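Local structure of protein LRIM1 (Anopheles gambiae, 3O53) at residues A[278-283]-A[288-293]. The protein probably regulates complement-like immunity in the mosquito by forming a heterodimeric complex with the related leucine-rich repeat protein APL1C. Numbering follows the deposited sequence.
Sequences QNEEEC and LGHYGA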
loop_
_atom_site.group_PDB
_atom_site.type_symbol
_atom_site.label_atom_id
_atom_site.label_comp_id
_atom_site.label_asym_id
_atom_site.label_seq_id
_atom_site.Cartn_x
_atom_site.Cartn_y
_atom_site.Cartn_z
ATOM N N GLN A 278 2.067 -28.708 0.965
ATOM C CA GLN A 278 2.417 -29.390 2.208
ATOM C C GLN A 278 1.540 -28.904 3.358
ATOM O O GLN A 278 1.092 -27.764 3.356
ATOM C CB GLN A 278 3.892 -29.170 2.535
ATOM C CG GLN A 278 4.834 -29.759 1.502
ATOM C CD GLN A 278 6.190 -30.092 2.079
ATOM O OE1 GLN A 278 6.475 -29.793 3.238
ATOM N NE2 GLN A 278 7.036 -30.720 1.273
ATOM N N ASN A 279 1.288 -29.772 4.335
ATOM C CA ASN A 279 0.438 -29.402 5.460
ATOM C C ASN A 279 1.180 -28.670 6.588
ATOM O O ASN A 279 0.555 -28.222 7.542
ATOM C CB ASN A 279 -0.269 -30.631 6.023
ATOM C CG ASN A 279 -1.284 -31.215 5.055
ATOM O OD1 ASN A 279 -1.124 -32.335 4.577
ATOM N ND2 ASN A 279 -2.327 -30.454 4.754
ATOM N N GLU A 280 2.502 -28.573 6.487
ATOM C CA GLU A 280 3.286 -27.793 7.439
ATOM C C GLU A 280 4.447 -27.150 6.695
ATOM O O GLU A 280 4.878 -27.654 5.661
ATOM C CB GLU A 280 3.794 -28.666 8.598
ATOM C CG GLU A 280 4.939 -29.621 8.244
ATOM C CD GLU A 280 5.293 -30.580 9.385
ATOM O OE1 GLU A 280 4.591 -30.579 10.430
ATOM O OE2 GLU A 280 6.283 -31.331 9.233
ATOM N N GLU A 281 4.936 -26.026 7.203
ATOM C CA GLU A 281 6.051 -25.346 6.564
ATOM C C GLU A 281 7.328 -26.092 6.887
ATOM O O GLU A 281 7.434 -26.732 7.926
ATOM C CB GLU A 281 6.155 -23.887 7.041
ATOM C CG GLU A 281 6.424 -23.728 8.529
ATOM C CD GLU A 281 6.778 -22.289 8.924
ATOM O OE1 GLU A 281 7.231 -21.505 8.065
ATOM O OE2 GLU A 281 6.605 -21.950 10.104
ATOM N N GLU A 282 8.302 -26.006 5.995
ATOM C CA GLU A 282 9.609 -26.593 6.243
ATOM C C GLU A 282 10.405 -25.678 7.172
ATOM O O GLU A 282 10.502 -24.480 6.931
ATOM C CB GLU A 282 10.361 -26.776 4.925
ATOM C CG GLU A 282 11.689 -27.487 5.071
ATOM C CD GLU A 282 11.531 -28.990 5.191
ATOM O OE1 GLU A 282 10.394 -29.454 5.430
ATOM O OE2 GLU A 282 12.544 -29.707 5.042
ATOM N N CYS A 283 10.959 -26.242 8.240
ATOM C CA CYS A 283 11.770 -25.469 9.173
ATOM C C CYS A 283 13.211 -25.432 8.696
ATOM O O CYS A 283 13.664 -26.335 7.995
ATOM C CB CYS A 283 11.729 -26.083 10.568
ATOM S SG CYS A 283 10.085 -26.377 11.174
ATOM N N LEU A 288 13.757 -27.862 15.445
ATOM C CA LEU A 288 12.474 -27.193 15.590
ATOM C C LEU A 288 11.354 -28.186 15.356
ATOM O O LEU A 288 11.452 -29.041 14.490
ATOM C CB LEU A 288 12.337 -26.043 14.592
ATOM C CG LEU A 288 13.260 -24.851 14.828
ATOM C CD1 LEU A 288 12.580 -23.557 14.418
ATOM C CD2 LEU A 288 13.676 -24.792 16.289
ATOM N N GLY A 289 10.289 -28.058 16.136
ATOM C CA GLY A 289 9.083 -28.824 15.910
ATOM C C GLY A 289 8.051 -27.920 15.272
ATOM O O GLY A 289 8.393 -26.912 14.663
ATOM N N HIS A 290 6.786 -28.282 15.399
ATOM C CA HIS A 290 5.709 -27.469 14.869
ATOM C C HIS A 290 4.647 -27.342 15.931
ATOM O O HIS A 290 4.544 -28.184 16.818
ATOM C CB HIS A 290 5.085 -28.119 13.629
ATOM C CG HIS A 290 6.003 -28.182 12.450
ATOM N ND1 HIS A 290 7.012 -29.114 12.343
ATOM C CD2 HIS A 290 6.059 -27.436 11.321
ATOM C CE1 HIS A 290 7.663 -28.928 11.208
ATOM N NE2 HIS A 290 7.100 -27.921 10.567
ATOM N N TYR A 291 3.863 -26.276 15.848
ATOM C CA TYR A 291 2.569 -26.269 16.493
ATOM C C TYR A 291 1.574 -25.933 15.408
ATOM O O TYR A 291 1.530 -24.807 14.908
ATOM C CB TYR A 291 2.489 -25.294 17.671
ATOM C CG TYR A 291 1.251 -25.554 18.504
ATOM C CD1 TYR A 291 1.332 -26.184 19.743
ATOM C CD2 TYR A 291 -0.004 -25.221 18.018
ATOM C CE1 TYR A 291 0.190 -26.442 20.484
ATOM C CE2 TYR A 291 -1.142 -25.470 18.746
ATOM C CZ TYR A 291 -1.045 -26.079 19.975
ATOM O OH TYR A 291 -2.198 -26.316 20.684
ATOM N N GLY A 292 0.800 -26.939 15.013
ATOM C CA GLY A 292 0.009 -26.836 13.813
ATOM C C GLY A 292 0.967 -26.691 12.653
ATOM O O GLY A 292 2.038 -27.299 12.627
ATOM N N ALA A 293 0.610 -25.844 11.707
ATOM C CA ALA A 293 1.369 -25.745 10.477
ATOM C C ALA A 293 2.707 -25.014 10.640
ATOM O O ALA A 293 3.562 -25.104 9.766
ATOM C CB ALA A 293 0.526 -25.072 9.407
HETATM O O HOH W 1 2.395 -29.796 11.710
#
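His290 NE2 donates to the backbone O of Glu281 at 2.9 Å, and the bond is close to straight (164°), with the acceptor lying in the ring plane. One residue of the loop thus offers both its backbone groups, since Glu281 N in turn donates to Ala293 O at 3.1 Å. The imidazole held at its edge is also stacked on one face: the carboxylate of Glu280 lies nearly parallel to it, the two planes 5° apart, with OE1 3.3 Å above the ring. The first torsion of Glu280 (chi1 74°) sets CG between the backbone N and the carbonyl carbon, and the extended chain beyond carries the carboxylate across the imidazole, CG itself making a CH-pi contact. A water bonded to Glu280 OE1 and Gly292 O ties the stacked group to the turn. Such a carboxylate would probably favour a protonated imidazole. Cys283 SG approaches the ring obliquely, 3.4 Å from His290 NE2, while its CB meets Leu288 CB. The same sulfur forms the disulfide to Cys295 on strand 294-296, the hairpin partner of strand 289-291, and the carboxylate of Glu281 accepts from the backbone N of Cys295 and of Gly246. A loop joined to a hairpin by backbone bonds, a histidine and a disulfide is consistent with the cysteine-rich C-terminal cap of an extracellular leucine-rich repeat domain.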